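Local coordinates for putative uncharacterized protein (Archaeoglobus fulgidus, PDB 3VU0) that is the C-terminal globular domain of an oligosaccharyltransferase AglB, a compact alpha/beta unit with helices packed around a small mixed sheet, at residues A[144-148]-A[158-162]; A[32-38]-A[51-57]; A[105-109]-A[124-128]. All blocks are in the same frame, centred on the assembly; numbering follows the deposited sequence.

Contact 1. Residues A[144-148]-A[158-162]; sequences LTHFR and IFEVK
The guanidinium of Arg148 lies with one face over Lys162 CD, and its edge meets Glu160 OE1. With chi1 to chi3 at t, t and p, it places NH2 3.4 Å from Glu160 OE1, a salt bridge whose hydrogen bond is weak. Lys162 leaves at chi1 p and then runs extended. Its CE comes 3.0 Å from Thr145 O, but its NZ ends 3.8 Å from Arg148 NH1, a like-charge approach.

Beneath these side chains the backbones run antiparallel, though splayed, with end-to-end directions 138° apart. Arg148 and Glu160 form a hydrogen-bonded pair (CA-CA 5.4 Å): Glu160 N donates to Arg148 O at 2.9 Å, and Arg148 N to Glu160 O at 3.1 Å. Phe147 and Val161 are the adjoining non-hydrogen-bonded pair (CA-CA 4.8 Å), and Lys162 N closes the end on His146 O at 2.7 Å. Arg148 and Glu160 share one face, while Phe147 (chi1 m) and Val161 (chi1 t) share the other, with Phe147 CE1 3.8 Å from Val161 CG2. Phe147 continues inward against Met77 of helix 73-83 and Leu136 of helix 132-138, and Phe159 also reaches Leu136. This is the open end of a beta hairpin whose strand 147-153 forms one edge of the mixed sheet, here charged on one face and with Phe147 packed under helices on the other.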
loop_
_atom_site.group_PDB
_atom_site.type_symbol
_atom_site.label_atom_id
_atom_site.label_comp_id
_atom_site.label_asym_id
_atom_site.label_seq_id
_atom_site.Cartn_x
_atom_site.Cartn_y
_atom_site.Cartn_z
ATOM N N LEU A 144 12.204 -0.918 -8.890
ATOM C CA LEU A 144 11.346 -2.093 -8.967
ATOM C C LEU A 144 11.165 -2.480 -10.427
ATOM O O LEU A 144 11.117 -1.619 -11.301
ATOM C CB LEU A 144 9.985 -1.809 -8.329
ATOM C CG LEU A 144 10.005 -1.559 -6.819
ATOM C CD1 LEU A 144 8.630 -1.132 -6.342
ATOM C CD2 LEU A 144 10.453 -2.818 -6.104
ATOM N N THR A 145 11.073 -3.778 -10.690
ATOM C CA THR A 145 10.909 -4.267 -12.053
ATOM C C THR A 145 9.454 -4.438 -12.473
ATOM O O THR A 145 9.109 -4.179 -13.626
ATOM C CB THR A 145 11.624 -5.628 -12.245
ATOM O OG1 THR A 145 13.041 -5.437 -12.166
ATOM C CG2 THR A 145 11.280 -6.237 -13.595
ATOM N N HIS A 146 8.609 -4.869 -11.539
ATOM C CA HIS A 146 7.197 -5.119 -11.837
ATOM C C HIS A 146 6.213 -4.034 -11.408
ATOM O O HIS A 146 5.000 -4.236 -11.476
ATOM C CB HIS A 146 6.764 -6.442 -11.200
ATOM C CG HIS A 146 7.680 -7.587 -11.498
ATOM N ND1 HIS A 146 7.892 -8.061 -12.775
ATOM C CD2 HIS A 146 8.445 -8.350 -10.682
ATOM C CE1 HIS A 146 8.748 -9.066 -12.733
ATOM N NE2 HIS A 146 9.100 -9.262 -11.475
ATOM N N PHE A 147 6.720 -2.892 -10.965
ATOM C CA PHE A 147 5.848 -1.806 -10.529
ATOM C C PHE A 147 6.349 -0.488 -11.089
ATOM O O PHE A 147 7.553 -0.274 -11.206
ATOM C CB PHE A 147 5.825 -1.734 -9.001
ATOM C CG PHE A 147 5.349 -2.993 -8.347
ATOM C CD1 PHE A 147 3.994 -3.197 -8.107
ATOM C CD2 PHE A 147 6.255 -3.992 -7.997
ATOM C CE1 PHE A 147 3.543 -4.375 -7.528
ATOM C CE2 PHE A 147 5.815 -5.176 -7.419
ATOM C CZ PHE A 147 4.453 -5.368 -7.184
ATOM N N ARG A 148 5.422 0.398 -11.427
ATOM C CA ARG A 148 5.783 1.698 -11.983
ATOM C C ARG A 148 4.794 2.744 -11.494
ATOM O O ARG A 148 3.580 2.536 -11.551
ATOM C CB ARG A 148 5.772 1.621 -13.516
ATOM C CG ARG A 148 6.056 2.924 -14.254
ATOM C CD ARG A 148 6.338 2.635 -15.727
ATOM N NE ARG A 148 5.227 1.939 -16.379
ATOM C CZ ARG A 148 5.349 1.204 -17.479
ATOM N NH1 ARG A 148 6.534 1.057 -18.060
ATOM N NH2 ARG A 148 4.283 0.618 -18.008
ATOM N N ILE A 158 -0.432 6.072 -6.793
ATOM C CA ILE A 158 -0.984 4.854 -7.363
ATOM C C ILE A 158 0.043 4.280 -8.321
ATOM O O ILE A 158 0.642 5.005 -9.114
ATOM C CB ILE A 158 -2.323 5.104 -8.104
ATOM C CG1 ILE A 158 -2.847 3.782 -8.679
ATOM C CG2 ILE A 158 -2.142 6.132 -9.204
ATOM C CD1 ILE A 158 -4.308 3.828 -9.077
ATOM N N PHE A 159 0.253 2.973 -8.220
ATOM C CA PHE A 159 1.221 2.271 -9.046
ATOM C C PHE A 159 0.527 1.251 -9.929
ATOM O O PHE A 159 -0.563 0.768 -9.614
ATOM C CB PHE A 159 2.241 1.546 -8.163
ATOM C CG PHE A 159 3.054 2.462 -7.291
ATOM C CD1 PHE A 159 4.348 2.825 -7.652
ATOM C CD2 PHE A 159 2.522 2.965 -6.108
ATOM C CE1 PHE A 159 5.106 3.679 -6.845
ATOM C CE2 PHE A 159 3.269 3.822 -5.290
ATOM C CZ PHE A 159 4.559 4.178 -5.657
ATOM N N GLU A 160 1.181 0.918 -11.031
ATOM C CA GLU A 160 0.664 -0.058 -11.972
ATOM C C GLU A 160 1.557 -1.293 -11.898
ATOM O O GLU A 160 2.775 -1.175 -11.765
ATOM C CB GLU A 160 0.705 0.536 -13.380
ATOM C CG GLU A 160 0.266 -0.386 -14.488
ATOM C CD GLU A 160 0.315 0.302 -15.837
ATOM O OE1 GLU A 160 1.420 0.734 -16.242
ATOM O OE2 GLU A 160 -0.753 0.417 -16.482
ATOM N N VAL A 161 0.953 -2.473 -11.958
ATOM C CA VAL A 161 1.725 -3.707 -11.931
ATOM C C VAL A 161 2.114 -4.025 -13.370
ATOM O O VAL A 161 1.319 -3.833 -14.289
ATOM C CB VAL A 161 0.905 -4.891 -11.369
ATOM C CG1 VAL A 161 1.699 -6.179 -11.509
ATOM C CG2 VAL A 161 0.563 -4.647 -9.905
ATOM N N LYS A 162 3.341 -4.491 -13.563
ATOM C CA LYS A 162 3.822 -4.835 -14.895
ATOM C C LYS A 162 4.709 -6.076 -14.829
ATOM O O LYS A 162 5.837 -6.074 -15.321
ATOM C CB LYS A 162 4.600 -3.657 -15.496
ATOM C CG LYS A 162 5.786 -3.196 -14.660
ATOM C CD LYS A 162 6.506 -2.030 -15.311
ATOM C CE LYS A 162 7.736 -1.624 -14.506
ATOM N NZ LYS A 162 8.512 -0.541 -15.172
#

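Contact 2. Residues A[32-38]-A[51-57]; sequences YAVLSWW and AVVCNNF
Segments 32-38 and 51-57 run 27° apart in direction, sheet neighbours only briefly. A single bridge joins Val34 and Val52 (CA-CA 4.7 Å): Val34 N donates to Ala51 O (2.8 Å), Val53 N to Val34 O (3.2 Å). Past it the backbones separate around Ser36 and Trp37, with water between, and close in again at Trp38 and Asn55 (CA-CA 4.6 Å). Water 1 accepts from Ser36 N and Cys54 N (both 3.1 Å) and can donate to Val34 O (2.9 Å); water 2 can link Trp37 O with Cys54 O, water 3 Trp38 O with Asn55 O. Trp37 and Trp38 begin the WWDYG motif of the oligosaccharyltransferase family; the bridge and water 1 precede it, waters 2 and 3 meet its first residues. Val53 CG2 (chi1 t) lies 3.5 Å from Leu35 CB, Cys54 SG 3.6 Å from Trp38 CB. Over the indole face of Trp38 (chi1 p), Phe57 CB sits 4.2 Å from the six-membered-ring centroid; the Phe57 edge meets the five-membered ring T-shaped, centroids 5.9 Å apart.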
loop_
_atom_site.group_PDB
_atom_site.type_symbol
_atom_site.label_atom_id
_atom_site.label_comp_id
_atom_site.label_asym_id
_atom_site.label_seq_id
_atom_site.Cartn_x
_atom_site.Cartn_y
_atom_site.Cartn_z
ATOM N N TYR A 32 -9.923 -7.527 -11.896
ATOM C CA TYR A 32 -8.666 -7.191 -11.243
ATOM C C TYR A 32 -9.000 -6.470 -9.954
ATOM O O TYR A 32 -10.137 -6.055 -9.746
ATOM C CB TYR A 32 -7.800 -6.295 -12.144
ATOM C CG TYR A 32 -8.304 -4.874 -12.299
ATOM C CD1 TYR A 32 -7.972 -3.887 -11.367
ATOM C CD2 TYR A 32 -9.131 -4.520 -13.365
ATOM C CE1 TYR A 32 -8.451 -2.581 -11.497
ATOM C CE2 TYR A 32 -9.616 -3.220 -13.502
ATOM C CZ TYR A 32 -9.273 -2.256 -12.566
ATOM O OH TYR A 32 -9.744 -0.970 -12.711
ATOM N N ALA A 33 -8.010 -6.330 -9.081
ATOM C CA ALA A 33 -8.227 -5.642 -7.819
ATOM C C ALA A 33 -7.152 -4.590 -7.578
ATOM O O ALA A 33 -6.089 -4.612 -8.196
ATOM C CB ALA A 33 -8.241 -6.649 -6.670
ATOM N N VAL A 34 -7.454 -3.664 -6.678
ATOM C CA VAL A 34 -6.528 -2.611 -6.305
ATOM C C VAL A 34 -6.060 -2.940 -4.893
ATOM O O VAL A 34 -6.881 -3.124 -3.994
ATOM C CB VAL A 34 -7.223 -1.243 -6.305
ATOM C CG1 VAL A 34 -6.255 -0.170 -5.818
ATOM C CG2 VAL A 34 -7.729 -0.922 -7.709
ATOM N N LEU A 35 -4.749 -3.023 -4.696
ATOM C CA LEU A 35 -4.214 -3.341 -3.378
ATOM C C LEU A 35 -3.780 -2.092 -2.622
ATOM O O LEU A 35 -3.092 -1.225 -3.162
ATOM C CB LEU A 35 -3.035 -4.318 -3.503
ATOM C CG LEU A 35 -2.446 -4.921 -2.216
ATOM C CD1 LEU A 35 -1.591 -6.133 -2.561
ATOM C CD2 LEU A 35 -1.624 -3.879 -1.469
ATOM N N SER A 36 -4.214 -2.004 -1.370
ATOM C CA SER A 36 -3.866 -0.888 -0.495
ATOM C C SER A 36 -4.095 -1.369 0.928
ATOM O O SER A 36 -4.437 -2.535 1.140
ATOM C CB SER A 36 -4.756 0.322 -0.773
ATOM O OG SER A 36 -4.254 1.472 -0.114
ATOM N N TRP A 37 -3.906 -0.486 1.903
ATOM C CA TRP A 37 -4.133 -0.861 3.296
ATOM C C TRP A 37 -5.650 -0.940 3.485
ATOM O O TRP A 37 -6.395 -0.195 2.850
ATOM C CB TRP A 37 -3.527 0.186 4.231
ATOM C CG TRP A 37 -3.486 -0.239 5.677
ATOM C CD1 TRP A 37 -3.752 0.545 6.760
ATOM C CD2 TRP A 37 -3.144 -1.534 6.193
ATOM N NE1 TRP A 37 -3.600 -0.177 7.917
ATOM C CE2 TRP A 37 -3.227 -1.455 7.600
ATOM C CE3 TRP A 37 -2.775 -2.751 5.605
ATOM C CZ2 TRP A 37 -2.953 -2.552 8.434
ATOM C CZ3 TRP A 37 -2.502 -3.842 6.435
ATOM C CH2 TRP A 37 -2.592 -3.733 7.831
ATOM N N TRP A 38 -6.112 -1.819 4.369
ATOM C CA TRP A 38 -7.549 -1.985 4.556
ATOM C C TRP A 38 -8.338 -0.740 4.966
ATOM O O TRP A 38 -9.524 -0.639 4.661
ATOM C CB TRP A 38 -7.835 -3.137 5.534
ATOM C CG TRP A 38 -7.523 -2.834 6.953
ATOM C CD1 TRP A 38 -6.308 -2.926 7.569
ATOM C CD2 TRP A 38 -8.441 -2.361 7.941
ATOM N NE1 TRP A 38 -6.414 -2.540 8.885
ATOM C CE2 TRP A 38 -7.715 -2.187 9.138
ATOM C CE3 TRP A 38 -9.812 -2.068 7.930
ATOM C CZ2 TRP A 38 -8.312 -1.730 10.318
ATOM C CZ3 TRP A 38 -10.409 -1.613 9.108
ATOM C CH2 TRP A 38 -9.655 -1.449 10.284
ATOM N N ALA A 51 -12.665 -2.803 -7.397
ATOM C CA ALA A 51 -12.506 -3.926 -6.482
ATOM C C ALA A 51 -11.218 -3.784 -5.670
ATOM O O ALA A 51 -10.206 -3.295 -6.175
ATOM C CB ALA A 51 -12.487 -5.237 -7.266
ATOM N N VAL A 52 -11.252 -4.226 -4.418
ATOM C CA VAL A 52 -10.079 -4.120 -3.556
ATOM C C VAL A 52 -9.628 -5.443 -2.949
ATOM O O VAL A 52 -10.388 -6.413 -2.880
ATOM C CB VAL A 52 -10.329 -3.126 -2.390
ATOM C CG1 VAL A 52 -10.581 -1.729 -2.938
ATOM C CG2 VAL A 52 -11.522 -3.588 -1.552
ATOM N N VAL A 53 -8.373 -5.471 -2.513
ATOM C CA VAL A 53 -7.817 -6.648 -1.875
ATOM C C VAL A 53 -8.399 -6.736 -0.468
ATOM O O VAL A 53 -8.614 -7.829 0.049
ATOM C CB VAL A 53 -6.279 -6.563 -1.784
ATOM C CG1 VAL A 53 -5.736 -7.684 -0.902
ATOM C CG2 VAL A 53 -5.683 -6.650 -3.176
ATOM N N CYS A 54 -8.668 -5.582 0.142
ATOM C CA CYS A 54 -9.227 -5.558 1.490
ATOM C C CYS A 54 -9.920 -4.242 1.832
ATOM O O CYS A 54 -9.507 -3.173 1.382
ATOM C CB CYS A 54 -8.122 -5.837 2.516
ATOM S SG CYS A 54 -6.733 -4.678 2.463
ATOM N N ASN A 55 -10.984 -4.328 2.625
ATOM C CA ASN A 55 -11.723 -3.141 3.051
ATOM C C ASN A 55 -12.097 -3.244 4.530
ATOM O O ASN A 55 -12.747 -2.362 5.088
ATOM C CB ASN A 55 -12.983 -2.947 2.201
ATOM C CG ASN A 55 -13.883 -4.165 2.205
ATOM O OD1 ASN A 55 -14.156 -4.746 3.253
ATOM N ND2 ASN A 55 -14.360 -4.549 1.031
ATOM N N ASN A 56 -11.680 -4.338 5.154
ATOM C CA ASN A 56 -11.932 -4.559 6.571
ATOM C C ASN A 56 -10.706 -5.243 7.151
ATOM O O ASN A 56 -9.748 -5.523 6.431
ATOM C CB ASN A 56 -13.187 -5.419 6.784
ATOM C CG ASN A 56 -13.080 -6.788 6.143
ATOM O OD1 ASN A 56 -12.194 -7.575 6.474
ATOM N ND2 ASN A 56 -13.992 -7.082 5.222
ATOM N N PHE A 57 -10.729 -5.514 8.450
ATOM C CA PHE A 57 -9.583 -6.141 9.088
ATOM C C PHE A 57 -9.511 -7.657 8.928
ATOM O O PHE A 57 -8.425 -8.226 8.800
ATOM C CB PHE A 57 -9.558 -5.805 10.579
ATOM C CG PHE A 57 -8.407 -6.425 11.300
ATOM C CD1 PHE A 57 -7.107 -6.019 11.027
ATOM C CD2 PHE A 57 -8.611 -7.465 12.199
ATOM C CE1 PHE A 57 -6.027 -6.641 11.635
ATOM C CE2 PHE A 57 -7.534 -8.094 12.813
ATOM C CZ PHE A 57 -6.238 -7.681 12.528
HETATM O O HOH W 1 -6.959 -3.369 -1.109
HETATM O O HOH W 2 -7.744 -1.277 0.540
HETATM O O HOH W 3 -12.230 0.292 4.597
#

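Contact 3. Residues A[105-109]-A[124-128]; sequences FIPIM and IIDFF
Two helix ends meet almost at right angles, yet their axes stay 12.2 Å apart at closest approach, a gap bridged by long side chains and by no hydrogen bond between the segments. The signed crossing angle of 105-109 and 124-128 is 79°, and the nearest CA atoms, Phe105 and Phe128, are 8.1 Å apart. Each segment is regular helix, with Met109 N bonded to Phe105 O (2.8 Å) and Phe128 N to Ile124 O (2.9 Å).

Phe105, at chi1 t, reaches across the gap into an aromatic cluster. The edge of Phe128 meets its face in a T-shaped pair (centroids 5.1 Å apart, planes at 76°), while Phe127 touches it rim to rim, Phe105 CZ to Phe127 CE2 being 3.7 Å. One turn on, Met109, modelled as selenomethionine, makes an oblique Met-aromatic contact, SE 5.1 Å from the centroid of the Phe127 ring and CE 3.6 Å from Phe127 CD2. Its SE also packs 4.2 Å from Ile124 CG2. Ile106 CD1 and Ile124 CD1, 4.5 Å apart, complete the apolar join.

Leu133 of helix 132-138 packs against both Phe105 and Phe128, Thr69 of helix 61-69 touches Phe105 and Phe127, and Tyr114, just beyond helix 105-112, meets the Phe127 ring.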
loop_
_atom_site.group_PDB
_atom_site.type_symbol
_atom_site.label_atom_id
_atom_site.label_comp_id
_atom_site.label_asym_id
_atom_site.label_seq_id
_atom_site.Cartn_x
_atom_site.Cartn_y
_atom_site.Cartn_z
ATOM N N PHE A 105 2.747 1.874 9.859
ATOM C CA PHE A 105 3.598 0.742 9.513
ATOM C C PHE A 105 3.626 -0.242 10.690
ATOM O O PHE A 105 3.848 -1.440 10.508
ATOM C CB PHE A 105 5.021 1.215 9.191
ATOM C CG PHE A 105 5.921 0.125 8.672
ATOM C CD1 PHE A 105 7.053 -0.260 9.387
ATOM C CD2 PHE A 105 5.637 -0.514 7.469
ATOM C CE1 PHE A 105 7.893 -1.268 8.908
ATOM C CE2 PHE A 105 6.469 -1.525 6.978
ATOM C CZ PHE A 105 7.600 -1.903 7.701
ATOM N N ILE A 106 3.391 0.269 11.897
ATOM C CA ILE A 106 3.394 -0.571 13.093
ATOM C C ILE A 106 2.264 -1.603 13.024
ATOM O O ILE A 106 2.513 -2.801 13.121
ATOM C CB ILE A 106 3.282 0.288 14.382
ATOM C CG1 ILE A 106 4.503 1.207 14.499
ATOM C CG2 ILE A 106 3.204 -0.609 15.620
ATOM C CD1 ILE A 106 5.833 0.473 14.543
ATOM N N PRO A 107 1.007 -1.156 12.856
ATOM C CA PRO A 107 -0.060 -2.158 12.779
ATOM C C PRO A 107 0.121 -3.064 11.560
ATOM O O PRO A 107 -0.259 -4.240 11.586
ATOM C CB PRO A 107 -1.338 -1.313 12.717
ATOM C CG PRO A 107 -0.876 0.002 12.163
ATOM C CD PRO A 107 0.453 0.209 12.858
ATOM N N ILE A 108 0.705 -2.522 10.494
ATOM C CA ILE A 108 0.951 -3.321 9.295
ATOM C C ILE A 108 1.903 -4.454 9.685
ATOM O O ILE A 108 1.692 -5.610 9.330
ATOM C CB ILE A 108 1.592 -2.476 8.168
ATOM C CG1 ILE A 108 0.558 -1.494 7.604
ATOM C CG2 ILE A 108 2.121 -3.380 7.062
ATOM C CD1 ILE A 108 1.077 -0.657 6.434
HETATM N N MSE A 109 2.954 -4.111 10.421
HETATM C CA MSE A 109 3.911 -5.115 10.872
HETATM C C MSE A 109 3.239 -6.134 11.785
HETATM O O MSE A 109 3.436 -7.338 11.635
HETATM C CB MSE A 109 5.069 -4.462 11.628
HETATM C CG MSE A 109 6.053 -3.732 10.749
HETATM SE SE MSE A 109 7.599 -3.196 11.766
HETATM C CE MSE A 109 8.409 -4.938 12.015
ATOM N N ILE A 124 13.554 -1.181 13.423
ATOM C CA ILE A 124 12.268 -1.014 12.743
ATOM C C ILE A 124 12.468 -0.175 11.486
ATOM O O ILE A 124 11.931 -0.497 10.427
ATOM C CB ILE A 124 11.230 -0.329 13.669
ATOM C CG1 ILE A 124 10.889 -1.261 14.833
ATOM C CG2 ILE A 124 9.973 0.051 12.887
ATOM C CD1 ILE A 124 9.968 -0.635 15.859
ATOM N N ILE A 125 13.252 0.892 11.606
ATOM C CA ILE A 125 13.543 1.770 10.473
ATOM C C ILE A 125 14.329 0.998 9.404
ATOM O O ILE A 125 14.000 1.050 8.216
ATOM C CB ILE A 125 14.365 3.000 10.932
ATOM C CG1 ILE A 125 13.537 3.843 11.911
ATOM C CG2 ILE A 125 14.780 3.835 9.727
ATOM C CD1 ILE A 125 14.338 4.915 12.642
ATOM N N ASP A 126 15.365 0.280 9.826
ATOM C CA ASP A 126 16.162 -0.497 8.882
ATOM C C ASP A 126 15.289 -1.524 8.161
ATOM O O ASP A 126 15.446 -1.736 6.963
ATOM C CB ASP A 126 17.327 -1.200 9.595
ATOM C CG ASP A 126 18.374 -0.222 10.112
ATOM O OD1 ASP A 126 18.402 0.941 9.646
ATOM O OD2 ASP A 126 19.179 -0.621 10.979
ATOM N N PHE A 127 14.373 -2.155 8.887
ATOM C CA PHE A 127 13.463 -3.134 8.286
ATOM C C PHE A 127 12.581 -2.429 7.243
ATOM O O PHE A 127 12.454 -2.887 6.102
ATOM C CB PHE A 127 12.576 -3.775 9.358
ATOM C CG PHE A 127 11.512 -4.682 8.800
ATOM C CD1 PHE A 127 11.855 -5.854 8.141
ATOM C CD2 PHE A 127 10.168 -4.340 8.898
ATOM C CE1 PHE A 127 10.868 -6.677 7.581
ATOM C CE2 PHE A 127 9.178 -5.152 8.344
ATOM C CZ PHE A 127 9.530 -6.323 7.684
ATOM N N PHE A 128 11.979 -1.310 7.632
ATOM C CA PHE A 128 11.124 -0.553 6.717
ATOM C C PHE A 128 11.843 -0.206 5.414
ATOM O O PHE A 128 11.273 -0.323 4.324
ATOM C CB PHE A 128 10.643 0.745 7.371
ATOM C CG PHE A 128 9.980 1.692 6.410
ATOM C CD1 PHE A 128 8.727 1.398 5.871
ATOM C CD2 PHE A 128 10.633 2.849 5.995
ATOM C CE1 PHE A 128 8.140 2.240 4.928
ATOM C CE2 PHE A 128 10.054 3.703 5.050
ATOM C CZ PHE A 128 8.808 3.396 4.517
#

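In the fold
Contacts 1 and 2 lie at opposite edges of the same sheet, centres about 17 Å apart: contact 1 pairs edge strand 147-153 with its inner neighbour 156-161, whereas contact 2 sets a loop beside edge strand 33-35. Both rely on backbone hydrogen bonds: contact 1 adds charged side chains on an exposed face, while contact 2, the most central and rich in buried residues, soon replaces pairing with water bridges. Contact 3 is different in kind, joining helices away from the sheet purely by apolar and aromatic packing. It still meets contact 2, where Trp37 CZ2 lies 3.8 Å from Ile108 CG1, while contact 1 remains separate, about 11 Å from contact 3 at their nearest atoms.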